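Side-chain contacts in pngf-ii (Elizabethkingia meningoseptica, PDB 4R4X), which removes N-linked glycans from glycoproteins as a peptide:N-glycosidase, probably by hydrolysing the amide bond between asparagine and the innermost sugar: residues H310-I315 with W322-P327; I350-Y353 with G357-I360; F383-V388 with K404-D409; E441-L446 with A451-P456. All coordinates share one frame; numbering follows the deposited sequence.

In the fold
Contacts 1 and 2 lie in the part of the chain related to the N-terminal domain of peptide-N-glycosidase F, and both reach the four-stranded sheet containing strands 326-331 and 358-367; their centres are about 15 Å apart. Contact 1 is a surface loop closure made by two hydrogen bonds, whereas contact 2 is buried and packs an isoleucine against a histidine face. Contacts 3 and 4, with centres about 14 Å apart, share a second four-stranded sheet, one using its strand 406-412 and the other its hairpin 442-454. Contact 3 is buried, apolar sheet-to-sheet packing. Contact 4 is partly buried, pairing strands through backbone bonds, with an inward side-chain face and a rim where a water meets a glutamate.

Contact 1: residues H310-I315 with W322-P327; sequences HFNEKI and WHNNTP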
loop_
_atom_site.group_PDB
_atom_site.type_symbol
_atom_site.label_atom_id
_atom_site.label_comp_id
_atom_site.label_asym_id
_atom_site.label_seq_id
_atom_site.Cartn_x
_atom_site.Cartn_y
_atom_site.Cartn_z
ATOM N N HIS A 310 -19.313 -3.194 -14.651
ATOM C CA HIS A 310 -20.139 -3.901 -15.634
ATOM C C HIS A 310 -21.571 -3.386 -15.721
ATOM O O HIS A 310 -22.112 -3.200 -16.817
ATOM C CB HIS A 310 -20.159 -5.391 -15.362
ATOM C CG HIS A 310 -20.831 -6.187 -16.438
ATOM N ND1 HIS A 310 -20.179 -6.587 -17.586
ATOM C CD2 HIS A 310 -22.100 -6.648 -16.542
ATOM C CE1 HIS A 310 -21.021 -7.258 -18.355
ATOM N NE2 HIS A 310 -22.186 -7.323 -17.734
ATOM N N PHE A 311 -22.189 -3.160 -14.572
ATOM C CA PHE A 311 -23.557 -2.716 -14.551
ATOM C C PHE A 311 -23.772 -1.186 -14.552
ATOM O O PHE A 311 -24.907 -0.753 -14.478
ATOM C CB PHE A 311 -24.253 -3.350 -13.337
ATOM C CG PHE A 311 -24.438 -4.830 -13.472
ATOM C CD1 PHE A 311 -23.429 -5.704 -13.148
ATOM C CD2 PHE A 311 -25.634 -5.350 -13.960
ATOM C CE1 PHE A 311 -23.596 -7.079 -13.301
ATOM C CE2 PHE A 311 -25.817 -6.721 -14.116
ATOM C CZ PHE A 311 -24.790 -7.590 -13.777
ATOM N N ASN A 312 -22.721 -0.378 -14.636
ATOM C CA ASN A 312 -22.846 1.082 -14.473
ATOM C C ASN A 312 -23.779 1.732 -15.491
ATOM O O ASN A 312 -24.621 2.547 -15.125
ATOM C CB ASN A 312 -21.497 1.782 -14.564
ATOM C CG ASN A 312 -20.607 1.516 -13.358
ATOM O OD1 ASN A 312 -20.893 0.656 -12.549
ATOM N ND2 ASN A 312 -19.527 2.246 -13.263
ATOM N N GLU A 313 -23.609 1.391 -16.761
ATOM C CA GLU A 313 -24.462 1.975 -17.822
ATOM C C GLU A 313 -25.835 1.310 -17.869
ATOM O O GLU A 313 -26.783 1.895 -18.387
ATOM C CB GLU A 313 -23.772 1.932 -19.196
ATOM C CG GLU A 313 -22.424 2.642 -19.233
ATOM C CD GLU A 313 -21.877 2.897 -20.643
ATOM O OE1 GLU A 313 -21.043 3.820 -20.779
ATOM O OE2 GLU A 313 -22.276 2.205 -21.613
ATOM N N LYS A 314 -25.952 0.109 -17.315
ATOM C CA LYS A 314 -27.206 -0.653 -17.338
ATOM C C LYS A 314 -28.219 -0.218 -16.301
ATOM O O LYS A 314 -29.406 -0.457 -16.463
ATOM C CB LYS A 314 -26.957 -2.138 -17.054
ATOM C CG LYS A 314 -25.904 -2.796 -17.920
ATOM C CD LYS A 314 -26.281 -4.245 -18.177
ATOM C CE LYS A 314 -25.064 -5.129 -18.317
ATOM N NZ LYS A 314 -24.045 -4.529 -19.222
ATOM N N ILE A 315 -27.737 0.344 -15.203
ATOM C CA ILE A 315 -28.579 0.703 -14.090
ATOM C C ILE A 315 -28.452 2.203 -13.942
ATOM O O ILE A 315 -27.408 2.701 -13.548
ATOM C CB ILE A 315 -28.144 -0.039 -12.813
ATOM C CG1 ILE A 315 -28.287 -1.539 -13.038
ATOM C CG2 ILE A 315 -28.987 0.373 -11.612
ATOM C CD1 ILE A 315 -27.901 -2.368 -11.848
ATOM N N TRP A 322 -22.006 6.237 -10.712
ATOM C CA TRP A 322 -21.329 5.080 -10.141
ATOM C C TRP A 322 -19.845 5.207 -10.337
ATOM O O TRP A 322 -19.372 5.771 -11.331
ATOM C CB TRP A 322 -21.820 3.767 -10.787
ATOM C CG TRP A 322 -23.321 3.620 -10.829
ATOM C CD1 TRP A 322 -24.103 3.591 -11.948
ATOM C CD2 TRP A 322 -24.227 3.491 -9.706
ATOM N NE1 TRP A 322 -25.421 3.433 -11.597
ATOM C CE2 TRP A 322 -25.527 3.384 -10.233
ATOM C CE3 TRP A 322 -24.058 3.428 -8.321
ATOM C CZ2 TRP A 322 -26.652 3.233 -9.427
ATOM C CZ3 TRP A 322 -25.180 3.285 -7.519
ATOM C CH2 TRP A 322 -26.455 3.182 -8.074
ATOM N N HIS A 323 -19.103 4.677 -9.379
ATOM C CA HIS A 323 -17.665 4.588 -9.536
ATOM C C HIS A 323 -17.314 3.468 -10.498
ATOM O O HIS A 323 -18.130 2.588 -10.764
ATOM C CB HIS A 323 -16.990 4.333 -8.194
ATOM C CG HIS A 323 -17.205 5.421 -7.212
ATOM N ND1 HIS A 323 -16.991 6.749 -7.520
ATOM C CD2 HIS A 323 -17.638 5.391 -5.932
ATOM C CE1 HIS A 323 -17.264 7.486 -6.453
ATOM N NE2 HIS A 323 -17.633 6.681 -5.472
ATOM N N ASN A 324 -16.092 3.514 -11.008
ATOM C CA ASN A 324 -15.634 2.573 -12.051
ATOM C C ASN A 324 -15.030 1.279 -11.560
ATOM O O ASN A 324 -15.106 0.242 -12.243
ATOM C CB ASN A 324 -14.654 3.304 -12.981
ATOM C CG ASN A 324 -15.358 4.395 -13.784
ATOM O OD1 ASN A 324 -16.506 4.229 -14.167
ATOM N ND2 ASN A 324 -14.687 5.503 -14.022
ATOM N N ASN A 325 -14.400 1.334 -10.394
ATOM C CA ASN A 325 -13.808 0.143 -9.788
ATOM C C ASN A 325 -13.597 0.381 -8.282
ATOM O O ASN A 325 -13.778 1.502 -7.796
ATOM C CB ASN A 325 -12.493 -0.220 -10.491
ATOM C CG ASN A 325 -11.468 0.891 -10.405
ATOM O OD1 ASN A 325 -11.000 1.227 -9.334
ATOM N ND2 ASN A 325 -11.132 1.478 -11.544
ATOM N N THR A 326 -13.250 -0.682 -7.564
ATOM C CA THR A 326 -13.132 -0.641 -6.128
ATOM C C THR A 326 -11.695 -0.860 -5.744
ATOM O O THR A 326 -11.119 -1.863 -6.146
ATOM C CB THR A 326 -13.899 -1.753 -5.424
ATOM O OG1 THR A 326 -15.105 -2.034 -6.137
ATOM C CG2 THR A 326 -14.180 -1.347 -3.980
ATOM N N PRO A 327 -11.114 0.076 -4.976
ATOM C CA PRO A 327 -9.790 -0.117 -4.436
ATOM C C PRO A 327 -9.842 -0.567 -2.979
ATOM O O PRO A 327 -10.702 -0.106 -2.217
ATOM C CB PRO A 327 -9.201 1.269 -4.513
ATOM C CG PRO A 327 -10.380 2.173 -4.243
ATOM C CD PRO A 327 -11.606 1.436 -4.702
#
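Asn312 and Ile315 grip Trp322 and His323 where the irregular loop after strand 297-303 folds back on itself, just before strand 326-331 begins at the border of a four-stranded antiparallel sheet. With CG lying beside its own backbone N (chi1 -71°), Asn312 crosses at the root of the Trp322 side chain, its CG 3.6 Å from Trp322 CB. The amide plane is turned 42° from the indole. Asn312 ND2 donates to His323 O at 2.9 Å, arriving well above the carbonyl plane rather than on a lone pair. Asn312 OD1 accepts from Gly309 N, so both ends of the amide are used and its flip is fixed. The backbone of the same residue contributes too: Asn312 O lies 3.4 Å from Trp322 CD1, near the ring plane at the indole edge. Pro469, from a distant loop, touches both Asn312 and Trp322. A short helix-like turn through 312-314 brings Ile315 round to the indole. There Ile315 CG2 makes a loose apolar contact with Trp322 CZ2 at 4.3 Å. Trp322 NE1 gives its hydrogen to Ile315 O at 2.9 Å, with a nearly straight N-H...O angle of 162° and the oxygen in the plane of the indole.

Contact 2: residues I350-Y353 with G357-I360; sequences IGNY and GHQI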
loop_
_atom_site.group_PDB
_atom_site.type_symbol
_atom_site.label_atom_id
_atom_site.label_comp_id
_atom_site.label_asym_id
_atom_site.label_seq_id
_atom_site.Cartn_x
_atom_site.Cartn_y
_atom_site.Cartn_z
ATOM N N ILE A 350 -12.344 -14.807 -5.064
ATOM C CA ILE A 350 -13.679 -14.201 -5.012
ATOM C C ILE A 350 -14.694 -15.313 -5.307
ATOM O O ILE A 350 -14.767 -15.828 -6.427
ATOM C CB ILE A 350 -13.849 -13.032 -6.006
ATOM C CG1 ILE A 350 -12.821 -11.927 -5.726
ATOM C CG2 ILE A 350 -15.272 -12.479 -5.887
ATOM C CD1 ILE A 350 -12.767 -10.830 -6.771
ATOM N N GLY A 351 -15.457 -15.702 -4.290
ATOM C CA GLY A 351 -16.436 -16.749 -4.437
ATOM C C GLY A 351 -17.578 -16.254 -5.301
ATOM O O GLY A 351 -18.313 -15.371 -4.887
ATOM N N ASN A 352 -17.738 -16.835 -6.486
ATOM C CA ASN A 352 -18.806 -16.476 -7.381
ATOM C C ASN A 352 -19.165 -17.651 -8.291
ATOM O O ASN A 352 -18.421 -18.629 -8.384
ATOM C CB ASN A 352 -18.405 -15.263 -8.236
ATOM C CG ASN A 352 -17.383 -15.609 -9.315
ATOM O OD1 ASN A 352 -17.743 -15.876 -10.481
ATOM N ND2 ASN A 352 -16.115 -15.619 -8.945
ATOM N N TYR A 353 -20.284 -17.521 -8.999
ATOM C CA TYR A 353 -20.770 -18.586 -9.904
ATOM C C TYR A 353 -20.975 -18.006 -11.295
ATOM O O TYR A 353 -21.724 -18.559 -12.092
ATOM C CB TYR A 353 -22.083 -19.221 -9.383
ATOM C CG TYR A 353 -21.875 -20.210 -8.242
ATOM C CD1 TYR A 353 -21.392 -21.499 -8.491
ATOM C CD2 TYR A 353 -22.130 -19.847 -6.905
ATOM C CE1 TYR A 353 -21.185 -22.406 -7.455
ATOM C CE2 TYR A 353 -21.927 -20.748 -5.861
ATOM C CZ TYR A 353 -21.460 -22.028 -6.138
ATOM O OH TYR A 353 -21.245 -22.950 -5.118
ATOM N N GLY A 357 -17.657 -13.031 -14.233
ATOM C CA GLY A 357 -16.986 -12.909 -12.945
ATOM C C GLY A 357 -16.489 -11.508 -12.666
ATOM O O GLY A 357 -17.256 -10.541 -12.728
ATOM N N HIS A 358 -15.205 -11.425 -12.321
ATOM C CA HIS A 358 -14.545 -10.219 -11.846
ATOM C C HIS A 358 -13.181 -10.112 -12.487
ATOM O O HIS A 358 -12.642 -11.098 -12.982
ATOM C CB HIS A 358 -14.337 -10.265 -10.324
ATOM C CG HIS A 358 -15.606 -10.413 -9.567
ATOM N ND1 HIS A 358 -16.198 -9.360 -8.910
ATOM C CD2 HIS A 358 -16.433 -11.471 -9.409
ATOM C CE1 HIS A 358 -17.315 -9.775 -8.340
ATOM N NE2 HIS A 358 -17.487 -11.044 -8.645
ATOM N N GLN A 359 -12.627 -8.907 -12.475
ATOM C CA GLN A 359 -11.253 -8.655 -12.883
ATOM C C GLN A 359 -10.559 -7.937 -11.720
ATOM O O GLN A 359 -11.119 -6.979 -11.173
ATOM C CB GLN A 359 -11.266 -7.745 -14.098
ATOM C CG GLN A 359 -9.975 -7.673 -14.829
ATOM C CD GLN A 359 -10.208 -6.958 -16.137
ATOM O OE1 GLN A 359 -10.833 -7.506 -17.036
ATOM N NE2 GLN A 359 -9.790 -5.716 -16.211
ATOM N N ILE A 360 -9.364 -8.394 -11.350
ATOM C CA ILE A 360 -8.563 -7.691 -10.349
ATOM C C ILE A 360 -7.114 -7.429 -10.773
ATOM O O ILE A 360 -6.582 -8.046 -11.721
ATOM C CB ILE A 360 -8.521 -8.443 -8.991
ATOM C CG1 ILE A 360 -7.589 -9.647 -9.083
ATOM C CG2 ILE A 360 -9.914 -8.856 -8.566
ATOM C CD1 ILE A 360 -7.224 -10.266 -7.761
#
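A buried CH-pi contact between Ile350 and His358 joins the end of strand 343-350, in the large nine-stranded sheet, to the start of strand 358-367 in a four-stranded sheet. The methyl Ile350 CG2 sits over one face of the His358 imidazole, 4.0 Å from the ring centroid and 18° off its normal, displaced towards the NE2 and CD2 side. A chi1 of -59° puts Ile350 CG2 anti to the backbone N and CG1 beside it, which sends one branch to the ring and the other to Ile360: Ile350 CD1 packs on Ile360 CG2 at 3.9 Å, and Ile196 touches both isoleucines. Asn352 approaches the same histidine obliquely, its ND2 4.2 Å from His358 CD2 with the amide and ring planes 66° apart. That amide is held by its own segment, since Asn352 ND2 donates to Ile350 O at 2.9 Å, and by the loop between the segments, where Asn352 OD1 accepts from Asp354 N. Asn352 OD1 also lies 3.9 Å from Gly357 CA. Both imidazole nitrogens find polar partners, ND1 in Gln238 and NE2 in Asp243. These two bonds restrain the rotation of the ring and so hold one face towards the Ile350 methyl.

Contact 3: residues F383-V388 with K404-D409; sequences FNTTNV and KGVEVD
The phenyl ring of Phe383 meets Val406 and Val408 obliquely, and the nearest touches across the contact fall at the root of its side chain. This is beta-sandwich packing: Phe383 lies on strand 378-384, an outermost strand of the nine-stranded antiparallel sheet, while Val406 and Val408 belong to strand 406-412, at the border of the four-stranded sheet facing it. Val406 CG1 approaches Phe383 CB at 4.0 Å and Phe383 CG at 4.1 Å. Val408 CG2 also stands 4.0 Å from Phe383 CB, a touch that is doubtful, since Val408 has two conformers. The phenyl group is set between the backbone N and the carbonyl carbon of its own residue (chi1 58°), and it also packs on Val513 and Val530, one from each sheet. The side chain of Asn384 leaves the backbone on the side away from the valines. There Asn384 OD1 accepts from Thr386 N at 3.0 Å, forming an Asx turn as the strand ends, while Asn384 ND2 donates a hydrogen bond to Phe296 O. Within this turn Thr385 faces the valines again, its polar and apolar branches parted. Thr385 OG1 hydrogen-bonds with Val530 N and Trp528 O in the neighbouring strand 527-537, which pins chi1 at 71° and leaves the methyl branch directed at the other sheet. That branch makes the closest approach across the contact, Thr385 CG2 lying 3.7 Å from Val406 CG2.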
loop_
_atom_site.group_PDB
_atom_site.type_symbol
_atom_site.label_atom_id
_atom_site.label_comp_id
_atom_site.label_asym_id
_atom_site.label_seq_id
_atom_site.Cartn_x
_atom_site.Cartn_y
_atom_site.Cartn_z
ATOM N N PHE A 383 -5.925 -20.558 13.275
ATOM C CA PHE A 383 -7.140 -21.047 12.651
ATOM C C PHE A 383 -7.560 -20.160 11.498
ATOM O O PHE A 383 -7.167 -18.991 11.403
ATOM C CB PHE A 383 -8.299 -21.185 13.649
ATOM C CG PHE A 383 -8.668 -19.913 14.355
ATOM C CD1 PHE A 383 -9.620 -19.068 13.838
ATOM C CD2 PHE A 383 -8.118 -19.615 15.596
ATOM C CE1 PHE A 383 -9.957 -17.895 14.492
ATOM C CE2 PHE A 383 -8.465 -18.456 16.276
ATOM C CZ PHE A 383 -9.381 -17.593 15.714
ATOM N N ASN A 384 -8.363 -20.746 10.623
ATOM C CA ASN A 384 -9.004 -20.021 9.532
ATOM C C ASN A 384 -10.194 -20.831 9.056
ATOM O O ASN A 384 -10.016 -21.900 8.459
ATOM C CB ASN A 384 -8.031 -19.802 8.389
ATOM C CG ASN A 384 -8.522 -18.753 7.406
ATOM O OD1 ASN A 384 -9.726 -18.514 7.256
ATOM N ND2 ASN A 384 -7.579 -18.095 6.749
ATOM N N THR A 385 -11.397 -20.344 9.354
ATOM C CA THR A 385 -12.606 -21.023 8.949
ATOM C C THR A 385 -13.103 -20.603 7.583
ATOM O O THR A 385 -13.998 -21.232 7.060
ATOM C CB THR A 385 -13.766 -20.833 9.946
ATOM O OG1 THR A 385 -14.253 -19.480 9.894
ATOM C CG2 THR A 385 -13.309 -21.188 11.382
ATOM N N THR A 386 -12.535 -19.549 7.014
ATOM C CA THR A 386 -13.001 -19.035 5.732
ATOM C C THR A 386 -12.805 -20.063 4.608
ATOM O O THR A 386 -11.669 -20.466 4.315
ATOM C CB THR A 386 -12.276 -17.730 5.365
ATOM O OG1 THR A 386 -12.420 -16.764 6.422
ATOM C CG2 THR A 386 -12.836 -17.143 4.054
ATOM N N ASN A 387 -13.887 -20.455 3.945
ATOM C CA ASN A 387 -13.760 -21.511 2.939
ATOM C C ASN A 387 -13.491 -20.957 1.534
ATOM O O ASN A 387 -14.375 -20.853 0.647
ATOM C CB ASN A 387 -14.902 -22.521 3.008
ATOM C CG ASN A 387 -16.256 -21.909 2.741
ATOM O OD1 ASN A 387 -16.524 -20.758 3.113
ATOM N ND2 ASN A 387 -17.121 -22.678 2.088
ATOM N N VAL A 388 -12.228 -20.589 1.359
ATOM C CA VAL A 388 -11.709 -20.139 0.087
ATOM C C VAL A 388 -11.908 -21.234 -0.939
ATOM O O VAL A 388 -12.090 -20.932 -2.123
ATOM C CB VAL A 388 -10.238 -19.716 0.226
ATOM C CG1 VAL A 388 -9.444 -19.864 -1.069
ATOM C CG2 VAL A 388 -10.170 -18.277 0.750
ATOM N N LYS A 404 -18.482 -25.746 21.616
ATOM C CA LYS A 404 -17.033 -25.924 21.457
ATOM C C LYS A 404 -16.443 -24.961 20.407
ATOM O O LYS A 404 -15.275 -24.597 20.481
ATOM C CB LYS A 404 -16.679 -27.362 21.070
ATOM C CG LYS A 404 -15.184 -27.568 20.851
ATOM C CD LYS A 404 -14.759 -29.038 20.825
ATOM C CE LYS A 404 -13.551 -29.251 19.910
ATOM N NZ LYS A 404 -13.082 -30.671 19.948
ATOM N N GLY A 405 -17.251 -24.557 19.434
ATOM C CA GLY A 405 -16.807 -23.602 18.418
ATOM C C GLY A 405 -15.550 -24.100 17.734
ATOM O O GLY A 405 -15.484 -25.271 17.311
ATOM N N VAL A 406 -14.558 -23.219 17.642
ATOM C CA VAL A 406 -13.257 -23.555 17.079
ATOM C C VAL A 406 -12.251 -23.560 18.233
ATOM O O VAL A 406 -12.092 -22.579 18.919
ATOM C CB VAL A 406 -12.787 -22.524 16.022
ATOM C CG1 VAL A 406 -11.316 -22.736 15.720
ATOM C CG2 VAL A 406 -13.607 -22.654 14.753
ATOM N N GLU A 407 -11.563 -24.667 18.419
ATOM C CA GLU A 407 -10.637 -24.822 19.533
ATOM C C GLU A 407 -9.364 -25.371 18.957
ATOM O O GLU A 407 -9.401 -26.367 18.218
ATOM C CB GLU A 407 -11.232 -25.771 20.578
ATOM C CG GLU A 407 -10.312 -26.071 21.747
ATOM C CD GLU A 407 -11.072 -26.680 22.920
ATOM O OE1 GLU A 407 -10.833 -26.237 24.068
ATOM O OE2 GLU A 407 -11.940 -27.544 22.675
ATOM N N VAL A 408 -8.252 -24.702 19.249
ATOM C CA VAL A 408 -6.941 -25.059 18.717
ATOM C C VAL A 408 -5.913 -25.121 19.861
ATOM O O VAL A 408 -5.910 -24.246 20.728
ATOM C CB VAL A 408 -6.489 -24.000 17.683
ATOM C CG1 VAL A 408 -5.281 -24.466 16.890
ATOM C CG2 VAL A 408 -7.635 -23.653 16.743
ATOM N N ASP A 409 -5.045 -26.126 19.827
ATOM C CA ASP A 409 -3.945 -26.315 20.764
ATOM C C ASP A 409 -2.677 -26.065 19.935
ATOM O O ASP A 409 -2.615 -26.487 18.789
ATOM C CB ASP A 409 -3.982 -27.776 21.293
ATOM C CG ASP A 409 -2.957 -28.064 22.387
ATOM O OD1 ASP A 409 -2.634 -27.152 23.175
ATOM O OD2 ASP A 409 -2.493 -29.236 22.499
#

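Contact 4: residues E441-L446 with A451-P456; sequences ENSIYL and AHAFTP
Strands 442-446 and 451-454 run antiparallel at 177° with axes 4.7 Å apart, forming a beta hairpin in which Asn442-Phe454 and Ile444-His452 are hydrogen-bonded pairs and Ser443-Ala453 is a non-hydrogen-bonded pair. A classic beta bulge sets Ala451 and His452 both opposite Ile444, whose O accepts from Ala451 N at 2.8 Å and from His452 N at a longer 3.3 Å. Asn442, Ile444, His452 and Phe454 share one face of the hairpin. Standing between its backbone N and carbonyl carbon (chi1 78°), the ring of Phe454 leans over the neighbouring strand, bringing its CE1 to 4.1 Å from Asn442 CB, while Ile444 CD1 lies near the ring edge, a loose contact at 4.4 Å to Phe454 CE1. This face packs on strands 416-428 and 493-504 of the large sheet. Asn442 crosses Pro456, with ND2 3.5 Å from Pro456 CG; its OD1 accepts bonds from Tyr423 OH and Thr425 OG1, so its oxygen is satisfied, while ND2 has a weak bond to Lys440 O. On the other face Ala453 CB lies 4.0 Å from Ser443 OG. At the open end a water donates to Glu441 OE2 at 2.8 Å; its very short link to Thr455 OG1 is doubtful. Ile444 and Phe454 thus lay a largely apolar face on the large sheet, with the Asn442 oxygen bonded there, whereas Ser443 and Ala453 opposite stay partly exposed.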
loop_
_atom_site.group_PDB
_atom_site.type_symbol
_atom_site.label_atom_id
_atom_site.label_comp_id
_atom_site.label_asym_id
_atom_site.label_seq_id
_atom_site.Cartn_x
_atom_site.Cartn_y
_atom_site.Cartn_z
ATOM N N GLU A 441 -22.334 -11.766 19.567
ATOM C CA GLU A 441 -21.105 -11.669 20.321
ATOM C C GLU A 441 -20.107 -12.781 20.005
ATOM O O GLU A 441 -20.454 -13.944 20.098
ATOM C CB GLU A 441 -21.446 -11.677 21.800
ATOM C CG GLU A 441 -20.266 -11.512 22.730
ATOM C CD GLU A 441 -20.730 -11.277 24.169
ATOM O OE1 GLU A 441 -21.004 -12.263 24.887
ATOM O OE2 GLU A 441 -20.818 -10.104 24.580
ATOM N N ASN A 442 -18.879 -12.402 19.609
ATOM C CA ASN A 442 -17.761 -13.334 19.425
ATOM C C ASN A 442 -16.972 -13.354 20.736
ATOM O O ASN A 442 -16.545 -12.294 21.218
ATOM C CB ASN A 442 -16.777 -12.886 18.306
ATOM C CG ASN A 442 -17.325 -13.030 16.883
ATOM O OD1 ASN A 442 -16.562 -13.290 15.939
ATOM N ND2 ASN A 442 -18.615 -12.823 16.709
ATOM N N SER A 443 -16.733 -14.538 21.282
ATOM C CA SER A 443 -15.981 -14.706 22.530
ATOM C C SER A 443 -14.688 -15.485 22.264
ATOM O O SER A 443 -14.709 -16.553 21.691
ATOM C CB SER A 443 -16.828 -15.450 23.553
ATOM O OG SER A 443 -17.952 -14.670 23.938
ATOM N N ILE A 444 -13.566 -14.925 22.687
ATOM C CA ILE A 444 -12.250 -15.531 22.503
ATOM C C ILE A 444 -11.705 -15.969 23.878
ATOM O O ILE A 444 -11.631 -15.168 24.820
ATOM C CB ILE A 444 -11.273 -14.543 21.838
ATOM C CG1 ILE A 444 -11.670 -14.246 20.374
ATOM C CG2 ILE A 444 -9.855 -15.104 21.823
ATOM C CD1 ILE A 444 -12.925 -13.431 20.236
ATOM N N TYR A 445 -11.316 -17.235 23.968
ATOM C CA TYR A 445 -10.752 -17.811 25.179
ATOM C C TYR A 445 -9.276 -18.162 24.978
ATOM O O TYR A 445 -8.869 -18.605 23.887
ATOM C CB TYR A 445 -11.522 -19.083 25.528
ATOM C CG TYR A 445 -12.982 -18.882 25.844
ATOM C CD1 TYR A 445 -13.901 -18.609 24.844
ATOM C CD2 TYR A 445 -13.456 -19.006 27.151
ATOM C CE1 TYR A 445 -15.240 -18.437 25.136
ATOM C CE2 TYR A 445 -14.799 -18.860 27.440
ATOM C CZ TYR A 445 -15.679 -18.561 26.421
ATOM O OH TYR A 445 -17.012 -18.385 26.700
ATOM N N LEU A 446 -8.479 -17.958 26.021
ATOM C CA LEU A 446 -7.073 -18.351 26.056
ATOM C C LEU A 446 -6.913 -19.315 27.249
ATOM O O LEU A 446 -7.228 -18.953 28.364
ATOM C CB LEU A 446 -6.184 -17.130 26.282
ATOM C CG LEU A 446 -4.702 -17.413 26.537
ATOM C CD1 LEU A 446 -4.057 -18.031 25.315
ATOM C CD2 LEU A 446 -3.988 -16.150 26.985
ATOM N N ALA A 451 -10.893 -14.258 27.311
ATOM C CA ALA A 451 -9.941 -13.181 27.185
ATOM C C ALA A 451 -10.570 -11.887 26.599
ATOM O O ALA A 451 -10.155 -10.789 26.969
ATOM C CB ALA A 451 -8.754 -13.636 26.354
ATOM N N HIS A 452 -11.567 -12.027 25.722
ATOM C CA HIS A 452 -12.144 -10.898 25.018
ATOM C C HIS A 452 -13.491 -11.297 24.400
ATOM O O HIS A 452 -13.609 -12.358 23.748
ATOM C CB HIS A 452 -11.174 -10.462 23.913
ATOM C CG HIS A 452 -11.569 -9.217 23.217
ATOM N ND1 HIS A 452 -11.474 -7.977 23.804
ATOM C CD2 HIS A 452 -12.069 -9.007 21.973
ATOM C CE1 HIS A 452 -11.912 -7.057 22.956
ATOM N NE2 HIS A 452 -12.274 -7.656 21.840
ATOM N N ALA A 453 -14.494 -10.451 24.591
ATOM C CA ALA A 453 -15.810 -10.657 23.981
ATOM C C ALA A 453 -16.208 -9.347 23.301
ATOM O O ALA A 453 -16.017 -8.264 23.859
ATOM C CB ALA A 453 -16.817 -11.042 25.044
ATOM N N PHE A 454 -16.688 -9.434 22.076
ATOM C CA PHE A 454 -17.148 -8.229 21.375
ATOM C C PHE A 454 -18.138 -8.595 20.299
ATOM O O PHE A 454 -18.150 -9.730 19.778
ATOM C CB PHE A 454 -15.971 -7.431 20.791
ATOM C CG PHE A 454 -15.403 -8.003 19.495
ATOM C CD1 PHE A 454 -14.669 -9.178 19.498
ATOM C CD2 PHE A 454 -15.586 -7.329 18.276
ATOM C CE1 PHE A 454 -14.135 -9.691 18.320
ATOM C CE2 PHE A 454 -15.038 -7.825 17.084
ATOM C CZ PHE A 454 -14.310 -8.999 17.111
ATOM N N THR A 455 -18.977 -7.629 19.966
ATOM C CA THR A 455 -19.978 -7.805 18.940
ATOM C C THR A 455 -19.552 -7.080 17.655
ATOM O O THR A 455 -19.544 -5.837 17.621
ATOM C CB THR A 455 -21.315 -7.266 19.448
ATOM O OG1 THR A 455 -21.672 -7.990 20.645
ATOM C CG2 THR A 455 -22.394 -7.455 18.401
ATOM N N PRO A 456 -19.175 -7.848 16.614
ATOM C CA PRO A 456 -18.682 -7.221 15.391
ATOM C C PRO A 456 -19.866 -6.659 14.598
ATOM O O PRO A 456 -20.839 -7.375 14.345
ATOM C CB PRO A 456 -18.015 -8.371 14.642
ATOM C CG PRO A 456 -18.000 -9.555 15.550
ATOM C CD PRO A 456 -19.095 -9.318 16.539
HETATM O O HOH W 1 -20.129 -8.336 22.568
#